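Local coordinates for protein sulfatase (Bacteroides fragilis CAG:558, PDB 6USS) that probably hydrolyses aryl sulfate esters as a calcium-dependent arylsulfatase of a gut bacterium, at residues M44-F53 with Y60-E70; S321-E329 with T339-K348. The protein carries 1 engineered substitution. All coordinates share one frame; numbering follows the deposited sequence.

Contact 1: residues M44-F53 with Y60-E70; sequences MGWQDTSLPF and YNEVYETPNME
Asn-61 and Ser-50 meet where the two backbones come closest, their CA atoms 4.1 Å apart. The amide of Asn-61 does the gripping: ND2 donates to Thr-49 O at 2.9 Å with an N-H...O angle of 152°. That oxygen lies almost in the amide plane, although the donor is tilted from the plane of the carbonyl. ND2 also donates to water 1, which gives its own protons to Trp-46 O and Leu-51 O and accepts from Phe-53 N. On the other branch OD1 accepts from Thr-58 N, so bonds at both ends of the amide fix its rotation, and Pro-52 CB rests against OD1 at 3.5 Å.

Residues 44-53 leave strand 35-41 of the central sheet in this alkaline phosphatase-like sulfatase fold, directly after the calcium ligands Asp-42 and Asp-43, and are clasped by helix 59-63 and the start of helix 67-74. Ser-50 ties the loop to the second helix. With chi1 at 56°, OG sits between its backbone N and carbonyl carbon, where it accepts from Thr-66 N at 2.8 Å and donates to the anti lone pair of Glu-70 OE2 at 2.6 Å. Beside it, Thr-49 OG1 closes an ST turn by accepting from Leu-51 N and is hydrogen-bonded to Thr-66 OG1, the two side chains crossing near a right angle.

Met-69 supplies the apolar side. Its chain, extended at chi2, bends at chi3 (62°), bringing CE to 3.5 Å from Thr-49 OG1 and near the plane of the Phe-53 ring at its edge. The extended Met-44 chain reaches it tip to tip, CE lying 3.6 Å from Met-69 SD, and Phe-319 of strand 315-321 touches both methionines.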
loop_
_atom_site.group_PDB
_atom_site.type_symbol
_atom_site.label_atom_id
_atom_site.label_comp_id
_atom_site.label_asym_id
_atom_site.label_seq_id
_atom_site.Cartn_x
_atom_site.Cartn_y
_atom_site.Cartn_z
ATOM N N MET A 44 -23.052 -12.323 10.230
ATOM C CA MET A 44 -23.629 -13.627 9.930
ATOM C C MET A 44 -23.751 -14.455 11.215
ATOM O O MET A 44 -22.777 -14.601 11.961
ATOM C CB MET A 44 -22.775 -14.348 8.884
ATOM C CG MET A 44 -23.223 -15.769 8.551
ATOM S SD MET A 44 -22.118 -16.662 7.434
ATOM C CE MET A 44 -22.942 -18.256 7.326
ATOM N N GLY A 45 -24.959 -15.006 11.475
ATOM C CA GLY A 45 -25.185 -15.770 12.687
ATOM C C GLY A 45 -24.737 -17.238 12.599
ATOM O O GLY A 45 -24.531 -17.806 11.527
ATOM N N TRP A 46 -24.610 -17.855 13.779
ATOM C CA TRP A 46 -24.278 -19.273 13.883
ATOM C C TRP A 46 -25.198 -20.179 13.073
ATOM O O TRP A 46 -24.824 -21.326 12.784
ATOM C CB TRP A 46 -24.355 -19.708 15.337
ATOM C CG TRP A 46 -23.550 -20.925 15.702
ATOM C CD1 TRP A 46 -22.218 -21.137 15.463
ATOM C CD2 TRP A 46 -24.015 -22.074 16.432
ATOM N NE1 TRP A 46 -21.831 -22.349 15.995
ATOM C CE2 TRP A 46 -22.915 -22.950 16.580
ATOM C CE3 TRP A 46 -25.255 -22.454 16.953
ATOM C CZ2 TRP A 46 -23.017 -24.180 17.241
ATOM C CZ3 TRP A 46 -25.357 -23.679 17.610
ATOM C CH2 TRP A 46 -24.238 -24.522 17.756
ATOM N N GLN A 47 -26.400 -19.720 12.728
ATOM C CA GLN A 47 -27.366 -20.562 12.036
ATOM C C GLN A 47 -27.816 -19.962 10.712
ATOM O O GLN A 47 -28.830 -20.409 10.160
ATOM C CB GLN A 47 -28.576 -20.818 12.940
ATOM C CG GLN A 47 -28.282 -21.702 14.156
ATOM C CD GLN A 47 -28.329 -23.176 13.814
ATOM O OE1 GLN A 47 -28.950 -23.563 12.830
ATOM N NE2 GLN A 47 -27.693 -24.013 14.639
ATOM N N ASP A 48 -27.099 -18.967 10.192
ATOM C CA ASP A 48 -27.436 -18.324 8.918
ATOM C C ASP A 48 -26.807 -19.054 7.733
ATOM O O ASP A 48 -26.143 -18.467 6.883
ATOM C CB ASP A 48 -27.013 -16.863 8.956
ATOM C CG ASP A 48 -27.788 -16.072 9.987
ATOM O OD1 ASP A 48 -28.836 -16.577 10.464
ATOM O OD2 ASP A 48 -27.343 -14.953 10.331
ATOM N N THR A 49 -27.039 -20.364 7.680
ATOM C CA THR A 49 -26.385 -21.253 6.734
ATOM C C THR A 49 -27.200 -22.536 6.675
ATOM O O THR A 49 -27.940 -22.860 7.612
ATOM C CB THR A 49 -24.932 -21.539 7.156
ATOM O OG1 THR A 49 -24.397 -22.641 6.404
ATOM C CG2 THR A 49 -24.871 -21.880 8.647
ATOM N N SER A 50 -27.084 -23.254 5.553
ATOM C CA SER A 50 -27.633 -24.603 5.518
ATOM C C SER A 50 -26.728 -25.615 6.212
ATOM O O SER A 50 -27.181 -26.729 6.473
ATOM C CB SER A 50 -27.922 -25.063 4.076
ATOM O OG SER A 50 -26.786 -25.001 3.232
ATOM N N LEU A 51 -25.482 -25.261 6.534
ATOM C CA LEU A 51 -24.584 -26.200 7.224
ATOM C C LEU A 51 -24.873 -26.201 8.724
ATOM O O LEU A 51 -24.717 -25.159 9.371
ATOM C CB LEU A 51 -23.118 -25.842 6.978
ATOM C CG LEU A 51 -22.029 -26.678 7.682
ATOM C CD1 LEU A 51 -22.046 -28.151 7.225
ATOM C CD2 LEU A 51 -20.635 -26.068 7.490
ATOM N N PRO A 52 -25.283 -27.343 9.325
ATOM C CA PRO A 52 -25.655 -27.351 10.751
ATOM C C PRO A 52 -24.424 -27.375 11.650
ATOM O O PRO A 52 -23.686 -28.364 11.685
ATOM C CB PRO A 52 -26.488 -28.637 10.885
ATOM C CG PRO A 52 -26.781 -29.091 9.455
ATOM C CD PRO A 52 -25.583 -28.633 8.681
ATOM N N PHE A 53 -24.222 -26.278 12.408
ATOM C CA PHE A 53 -23.152 -26.185 13.407
ATOM C C PHE A 53 -23.544 -26.728 14.783
ATOM O O PHE A 53 -22.659 -27.004 15.602
ATOM C CB PHE A 53 -22.697 -24.728 13.561
ATOM C CG PHE A 53 -21.665 -24.319 12.564
ATOM C CD1 PHE A 53 -20.323 -24.284 12.913
ATOM C CD2 PHE A 53 -22.028 -24.010 11.260
ATOM C CE1 PHE A 53 -19.365 -23.939 11.987
ATOM C CE2 PHE A 53 -21.070 -23.656 10.325
ATOM C CZ PHE A 53 -19.732 -23.623 10.686
ATOM N N TYR A 60 -33.789 -23.087 10.403
ATOM C CA TYR A 60 -32.971 -22.212 9.568
ATOM C C TYR A 60 -32.101 -23.019 8.622
ATOM O O TYR A 60 -31.990 -22.683 7.438
ATOM C CB TYR A 60 -32.099 -21.309 10.426
ATOM C CG TYR A 60 -32.882 -20.231 11.126
ATOM C CD1 TYR A 60 -33.777 -19.434 10.422
ATOM C CD2 TYR A 60 -32.740 -20.013 12.488
ATOM C CE1 TYR A 60 -34.499 -18.431 11.049
ATOM C CE2 TYR A 60 -33.463 -19.001 13.131
ATOM C CZ TYR A 60 -34.337 -18.219 12.394
ATOM O OH TYR A 60 -35.062 -17.237 12.995
ATOM N N ASN A 61 -31.473 -24.090 9.123
ATOM C CA ASN A 61 -30.671 -24.937 8.245
ATOM C C ASN A 61 -31.505 -25.456 7.095
ATOM O O ASN A 61 -31.037 -25.501 5.951
ATOM C CB ASN A 61 -30.076 -26.111 9.014
ATOM C CG ASN A 61 -29.121 -25.675 10.088
ATOM O OD1 ASN A 61 -29.027 -26.299 11.139
ATOM N ND2 ASN A 61 -28.406 -24.599 9.832
ATOM N N GLU A 62 -32.753 -25.834 7.371
ATOM C CA GLU A 62 -33.613 -26.328 6.303
ATOM C C GLU A 62 -33.890 -25.243 5.265
ATOM O O GLU A 62 -33.963 -25.539 4.067
ATOM C CB GLU A 62 -34.926 -26.882 6.873
ATOM C CG GLU A 62 -34.805 -28.070 7.844
ATOM C CD GLU A 62 -34.280 -29.363 7.202
ATOM O OE1 GLU A 62 -33.863 -29.353 6.017
ATOM O OE2 GLU A 62 -34.281 -30.402 7.897
ATOM N N VAL A 63 -34.037 -23.982 5.685
ATOM C CA VAL A 63 -34.488 -22.973 4.719
ATOM C C VAL A 63 -33.339 -22.291 3.958
ATOM O O VAL A 63 -33.498 -21.956 2.781
ATOM C CB VAL A 63 -35.411 -21.922 5.387
ATOM C CG1 VAL A 63 -36.506 -22.598 6.165
ATOM C CG2 VAL A 63 -34.646 -20.934 6.280
ATOM N N TYR A 64 -32.183 -22.078 4.584
ATOM C CA TYR A 64 -31.103 -21.383 3.893
ATOM C C TYR A 64 -30.379 -22.328 2.939
ATOM O O TYR A 64 -30.494 -23.552 3.025
ATOM C CB TYR A 64 -30.109 -20.784 4.894
ATOM C CG TYR A 64 -30.738 -19.758 5.817
ATOM C CD1 TYR A 64 -31.565 -18.756 5.311
ATOM C CD2 TYR A 64 -30.501 -19.785 7.189
ATOM C CE1 TYR A 64 -32.154 -17.818 6.144
ATOM C CE2 TYR A 64 -31.079 -18.843 8.036
ATOM C CZ TYR A 64 -31.914 -17.859 7.506
ATOM O OH TYR A 64 -32.504 -16.915 8.335
ATOM N N GLU A 65 -29.631 -21.747 2.009
ATOM C CA GLU A 65 -28.891 -22.531 1.020
ATOM C C GLU A 65 -27.452 -22.027 0.935
ATOM O O GLU A 65 -27.163 -21.031 0.262
ATOM C CB GLU A 65 -29.588 -22.486 -0.329
ATOM C CG GLU A 65 -30.950 -23.149 -0.307
ATOM C CD GLU A 65 -31.693 -22.985 -1.614
ATOM O OE1 GLU A 65 -31.046 -22.657 -2.636
ATOM O OE2 GLU A 65 -32.929 -23.166 -1.625
ATOM N N THR A 66 -26.546 -22.716 1.624
ATOM C CA THR A 66 -25.113 -22.463 1.522
ATOM C C THR A 66 -24.432 -23.754 1.071
ATOM O O THR A 66 -23.688 -24.386 1.838
ATOM C CB THR A 66 -24.535 -21.954 2.843
ATOM O OG1 THR A 66 -24.802 -22.888 3.905
ATOM C CG2 THR A 66 -25.143 -20.603 3.192
ATOM N N PRO A 67 -24.676 -24.184 -0.169
ATOM C CA PRO A 67 -24.090 -25.459 -0.611
ATOM C C PRO A 67 -22.577 -25.416 -0.682
ATOM O O PRO A 67 -21.936 -26.465 -0.527
ATOM C CB PRO A 67 -24.707 -25.668 -1.999
ATOM C CG PRO A 67 -24.941 -24.247 -2.496
ATOM C CD PRO A 67 -25.376 -23.484 -1.262
ATOM N N ASN A 68 -21.985 -24.233 -0.921
ATOM C CA ASN A 68 -20.528 -24.153 -1.032
ATOM C C ASN A 68 -19.856 -24.212 0.344
ATOM O O ASN A 68 -18.746 -24.744 0.469
ATOM C CB ASN A 68 -20.124 -22.886 -1.777
ATOM C CG ASN A 68 -20.545 -22.897 -3.240
ATOM O OD1 ASN A 68 -20.039 -23.677 -4.047
ATOM N ND2 ASN A 68 -21.456 -21.997 -3.594
ATOM N N MET A 69 -20.504 -23.659 1.384
ATOM C CA MET A 69 -20.053 -23.884 2.758
ATOM C C MET A 69 -20.069 -25.375 3.110
ATOM O O MET A 69 -19.161 -25.867 3.785
ATOM C CB MET A 69 -20.932 -23.098 3.747
ATOM C CG MET A 69 -20.735 -21.590 3.744
ATOM S SD MET A 69 -21.766 -20.740 4.969
ATOM C CE MET A 69 -21.173 -21.409 6.529
ATOM N N GLU A 70 -21.108 -26.108 2.687
ATOM C CA GLU A 70 -21.159 -27.544 2.959
ATOM C C GLU A 70 -20.025 -28.272 2.249
ATOM O O GLU A 70 -19.352 -29.130 2.838
ATOM C CB GLU A 70 -22.504 -28.114 2.516
ATOM C CG GLU A 70 -23.686 -27.632 3.296
ATOM C CD GLU A 70 -25.006 -28.127 2.714
ATOM O OE1 GLU A 70 -25.024 -29.226 2.119
ATOM O OE2 GLU A 70 -26.028 -27.421 2.861
HETATM O O HOH W 1 -25.886 -24.081 11.629
HETATM O O HOH W 2 -31.414 -16.626 10.895
#

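Contact 2: residues S321-E329 with T339-K348; sequences SDNGGLSSE and TQNSPLNSGK. With CA (calcium ion), chain C.
Lys-348 and Gly-325 join two parts of the long loop that follows strand 315-321; the first residues of this loop, Asp-322 and Asn-323, belong to the calcium site of the sulfatase fold. Apart from Ser-321, which ends the strand, neither segment has regular secondary structure, and hydrogen bonds carry the middle of the contact. Gly-325 O accepts twice: from Lys-348 N at 2.8 Å, with an N-H...O angle of 170°, and from Asn-341 ND2 at 3.2 Å. The two donors reach it from opposite faces of the carbonyl plane. Asn-341 ND2 spends its other proton on Ser-346 O at 2.9 Å, both acceptors lying near the amide plane, so that the side chain is held flat between the segments. Its OD1 takes a weak bond from Gly-325 N.

Side-chain packing and a water add to these. Lys-348, with CG anti to its N (chi1 177°) and every later torsion extended, crosses the Asn-323 side chain obliquely, while its CB lies 3.2 Å from Gly-324 O. Ser-327 CB lies 3.1 Å from OE1 of Gln-340, whose NE2 bonds to Asp-334 O. One water bridges Ser-327 OG to Ser-346 OG, which is also hydrogen-bonded to Pro-436 O.

Charge and metal gather at the far end of the lysine. Lys-348 NZ forms a salt bridge with Asp-43, itself a calcium ligand. Asp-42, Asp-43, Asn-323 and the engineered Cys-88 complete the site with Asp-322; in the natural protein the position of Cys-88 is predicted to carry 3-oxoalanine. Asp-322 OD2 also accepts from Arg-92 NE. The Asp-322 carboxylate grips calcium unevenly, with OD2 at 2.2 Å and OD1 at 2.8 Å from the ion.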
loop_
_atom_site.group_PDB
_atom_site.type_symbol
_atom_site.label_atom_id
_atom_site.label_comp_id
_atom_site.label_asym_id
_atom_site.label_seq_id
_atom_site.Cartn_x
_atom_site.Cartn_y
_atom_site.Cartn_z
ATOM N N SER A 321 -17.182 -15.458 10.538
ATOM C CA SER A 321 -18.066 -14.310 10.624
ATOM C C SER A 321 -17.648 -13.461 11.817
ATOM O O SER A 321 -17.082 -13.961 12.790
ATOM C CB SER A 321 -19.536 -14.729 10.755
ATOM O OG SER A 321 -20.353 -13.583 10.929
ATOM N N ASP A 322 -17.959 -12.166 11.751
ATOM C CA ASP A 322 -17.418 -11.234 12.730
ATOM C C ASP A 322 -18.309 -11.008 13.949
ATOM O O ASP A 322 -17.815 -10.469 14.940
ATOM C CB ASP A 322 -17.115 -9.884 12.067
ATOM C CG ASP A 322 -18.362 -9.063 11.828
ATOM O OD1 ASP A 322 -19.446 -9.655 11.612
ATOM O OD2 ASP A 322 -18.259 -7.822 11.888
ATOM N N ASN A 323 -19.593 -11.361 13.899
ATOM C CA ASN A 323 -20.466 -11.310 15.079
ATOM C C ASN A 323 -21.805 -11.952 14.723
ATOM O O ASN A 323 -22.025 -12.387 13.587
ATOM C CB ASN A 323 -20.664 -9.888 15.619
ATOM C CG ASN A 323 -21.182 -8.926 14.573
ATOM O OD1 ASN A 323 -22.316 -9.066 14.092
ATOM N ND2 ASN A 323 -20.365 -7.932 14.221
ATOM N N GLY A 324 -22.702 -12.018 15.719
ATOM C CA GLY A 324 -23.982 -12.679 15.524
ATOM C C GLY A 324 -24.918 -11.924 14.592
ATOM O O GLY A 324 -24.766 -10.733 14.315
ATOM N N GLY A 325 -25.909 -12.640 14.078
ATOM C CA GLY A 325 -26.887 -12.004 13.217
ATOM C C GLY A 325 -27.688 -10.953 13.962
ATOM O O GLY A 325 -27.853 -11.007 15.181
ATOM N N LEU A 326 -28.177 -9.969 13.214
ATOM C CA LEU A 326 -28.997 -8.912 13.801
ATOM C C LEU A 326 -30.362 -9.465 14.198
ATOM O O LEU A 326 -31.147 -9.884 13.343
ATOM C CB LEU A 326 -29.149 -7.757 12.815
ATOM C CG LEU A 326 -30.015 -6.577 13.233
ATOM C CD1 LEU A 326 -29.357 -5.838 14.359
ATOM C CD2 LEU A 326 -30.220 -5.653 12.056
ATOM N N SER A 327 -30.641 -9.480 15.501
ATOM C CA SER A 327 -31.915 -9.975 16.012
ATOM C C SER A 327 -32.650 -8.936 16.854
ATOM O O SER A 327 -33.606 -9.290 17.554
ATOM C CB SER A 327 -31.707 -11.255 16.826
ATOM O OG SER A 327 -30.636 -11.093 17.727
ATOM N N SER A 328 -32.246 -7.665 16.772
ATOM C CA SER A 328 -32.806 -6.564 17.550
ATOM C C SER A 328 -33.929 -5.828 16.839
ATOM O O SER A 328 -34.622 -5.032 17.481
ATOM C CB SER A 328 -31.752 -5.491 17.832
ATOM O OG SER A 328 -30.492 -6.033 18.114
ATOM N N GLU A 329 -34.084 -6.015 15.531
ATOM C CA GLU A 329 -34.827 -5.057 14.719
ATOM C C GLU A 329 -35.943 -5.722 13.926
ATOM O O GLU A 329 -35.665 -6.409 12.923
ATOM C CB GLU A 329 -33.862 -4.316 13.796
ATOM C CG GLU A 329 -32.916 -3.416 14.570
ATOM C CD GLU A 329 -32.145 -2.446 13.693
ATOM O OE1 GLU A 329 -32.159 -2.635 12.453
ATOM O OE2 GLU A 329 -31.522 -1.500 14.248
ATOM N N THR A 339 -34.615 -13.978 18.620
ATOM C CA THR A 339 -34.407 -15.417 18.463
ATOM C C THR A 339 -33.881 -15.801 17.085
ATOM O O THR A 339 -33.901 -16.983 16.738
ATOM C CB THR A 339 -35.699 -16.187 18.750
ATOM O OG1 THR A 339 -36.668 -15.915 17.726
ATOM C CG2 THR A 339 -36.264 -15.805 20.125
ATOM N N GLN A 340 -33.398 -14.843 16.295
ATOM C CA GLN A 340 -33.024 -15.128 14.916
ATOM C C GLN A 340 -31.694 -15.868 14.791
ATOM O O GLN A 340 -31.264 -16.134 13.660
ATOM C CB GLN A 340 -32.970 -13.829 14.112
ATOM C CG GLN A 340 -34.321 -13.272 13.712
ATOM C CD GLN A 340 -35.056 -12.592 14.874
ATOM O OE1 GLN A 340 -34.490 -12.381 15.952
ATOM N NE2 GLN A 340 -36.329 -12.260 14.655
ATOM N N ASN A 341 -31.023 -16.199 15.900
ATOM C CA ASN A 341 -29.874 -17.102 15.889
ATOM C C ASN A 341 -30.179 -18.371 16.688
ATOM O O ASN A 341 -29.267 -19.046 17.184
ATOM C CB ASN A 341 -28.619 -16.404 16.416
ATOM C CG ASN A 341 -28.293 -15.135 15.648
ATOM O OD1 ASN A 341 -27.806 -15.187 14.508
ATOM N ND2 ASN A 341 -28.577 -13.987 16.257
ATOM N N SER A 342 -31.464 -18.694 16.815
ATOM C CA SER A 342 -31.880 -19.849 17.593
ATOM C C SER A 342 -31.158 -21.099 17.099
ATOM O O SER A 342 -30.999 -21.275 15.885
ATOM C CB SER A 342 -33.390 -20.045 17.478
ATOM O OG SER A 342 -33.692 -21.413 17.646
ATOM N N PRO A 343 -30.751 -22.016 18.001
ATOM C CA PRO A 343 -31.064 -22.065 19.433
ATOM C C PRO A 343 -30.258 -21.106 20.297
ATOM O O PRO A 343 -30.356 -21.191 21.509
ATOM C CB PRO A 343 -30.687 -23.495 19.802
ATOM C CG PRO A 343 -29.489 -23.737 18.955
ATOM C CD PRO A 343 -29.851 -23.114 17.623
ATOM N N LEU A 344 -29.443 -20.237 19.711
ATOM C CA LEU A 344 -28.681 -19.318 20.548
ATOM C C LEU A 344 -29.558 -18.147 20.984
ATOM O O LEU A 344 -30.502 -17.767 20.286
ATOM C CB LEU A 344 -27.446 -18.803 19.810
ATOM C CG LEU A 344 -26.547 -19.885 19.232
ATOM C CD1 LEU A 344 -25.295 -19.248 18.673
ATOM C CD2 LEU A 344 -26.217 -20.908 20.309
ATOM N N ASN A 345 -29.230 -17.570 22.147
ATOM C CA ASN A 345 -29.990 -16.449 22.696
ATOM C C ASN A 345 -29.580 -15.123 22.043
ATOM O O ASN A 345 -28.396 -14.767 22.020
ATOM C CB ASN A 345 -29.791 -16.379 24.211
ATOM C CG ASN A 345 -30.925 -15.640 24.925
ATOM O OD1 ASN A 345 -31.515 -14.706 24.388
ATOM N ND2 ASN A 345 -31.208 -16.050 26.164
ATOM N N SER A 346 -30.563 -14.401 21.516
ATOM C CA SER A 346 -30.389 -13.017 21.073
ATOM C C SER A 346 -29.406 -13.002 19.883
ATOM O O SER A 346 -29.392 -13.920 19.046
ATOM C CB SER A 346 -30.000 -12.156 22.274
ATOM O OG SER A 346 -29.763 -10.809 21.914
ATOM N N GLY A 347 -28.579 -11.961 19.766
ATOM C CA GLY A 347 -27.745 -11.821 18.593
ATOM C C GLY A 347 -26.825 -10.628 18.667
ATOM O O GLY A 347 -26.352 -10.276 19.753
ATOM N N LYS A 348 -26.601 -9.984 17.521
ATOM C CA LYS A 348 -25.630 -8.899 17.423
ATOM C C LYS A 348 -25.814 -7.895 18.552
ATOM O O LYS A 348 -26.935 -7.481 18.846
ATOM C CB LYS A 348 -25.750 -8.195 16.069
ATOM C CG LYS A 348 -24.796 -7.011 15.948
ATOM C CD LYS A 348 -24.765 -6.467 14.562
ATOM C CE LYS A 348 -23.653 -5.430 14.444
ATOM N NZ LYS A 348 -23.539 -4.925 13.069
HETATM CA CA CA C . -20.330 -6.980 11.934
HETATM O O HOH W 3 -31.178 -9.484 19.910
#

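Both contacts are buried, and contact 2 lies nearer the middle of the chain, its centre about 13 Å from the chain centre against about 17 Å for contact 1. Each begins where a strand of the central sheet runs out: 35-41 for contact 1 and its parallel neighbour 315-321 for contact 2. The loops meet directly, Met-44 O lying 2.8 Å from Ser-321 OG in a probable hydrogen bond. Contact 1 fastens a loop to helices through side-chain hydroxyls, an amide and methionine packing, whereas contact 2 joins loop to loop through backbone groups and one asparagine amide and includes calcium coordination. Trp-46 also packs on Leu-344, CB to CD1 3.5 Å.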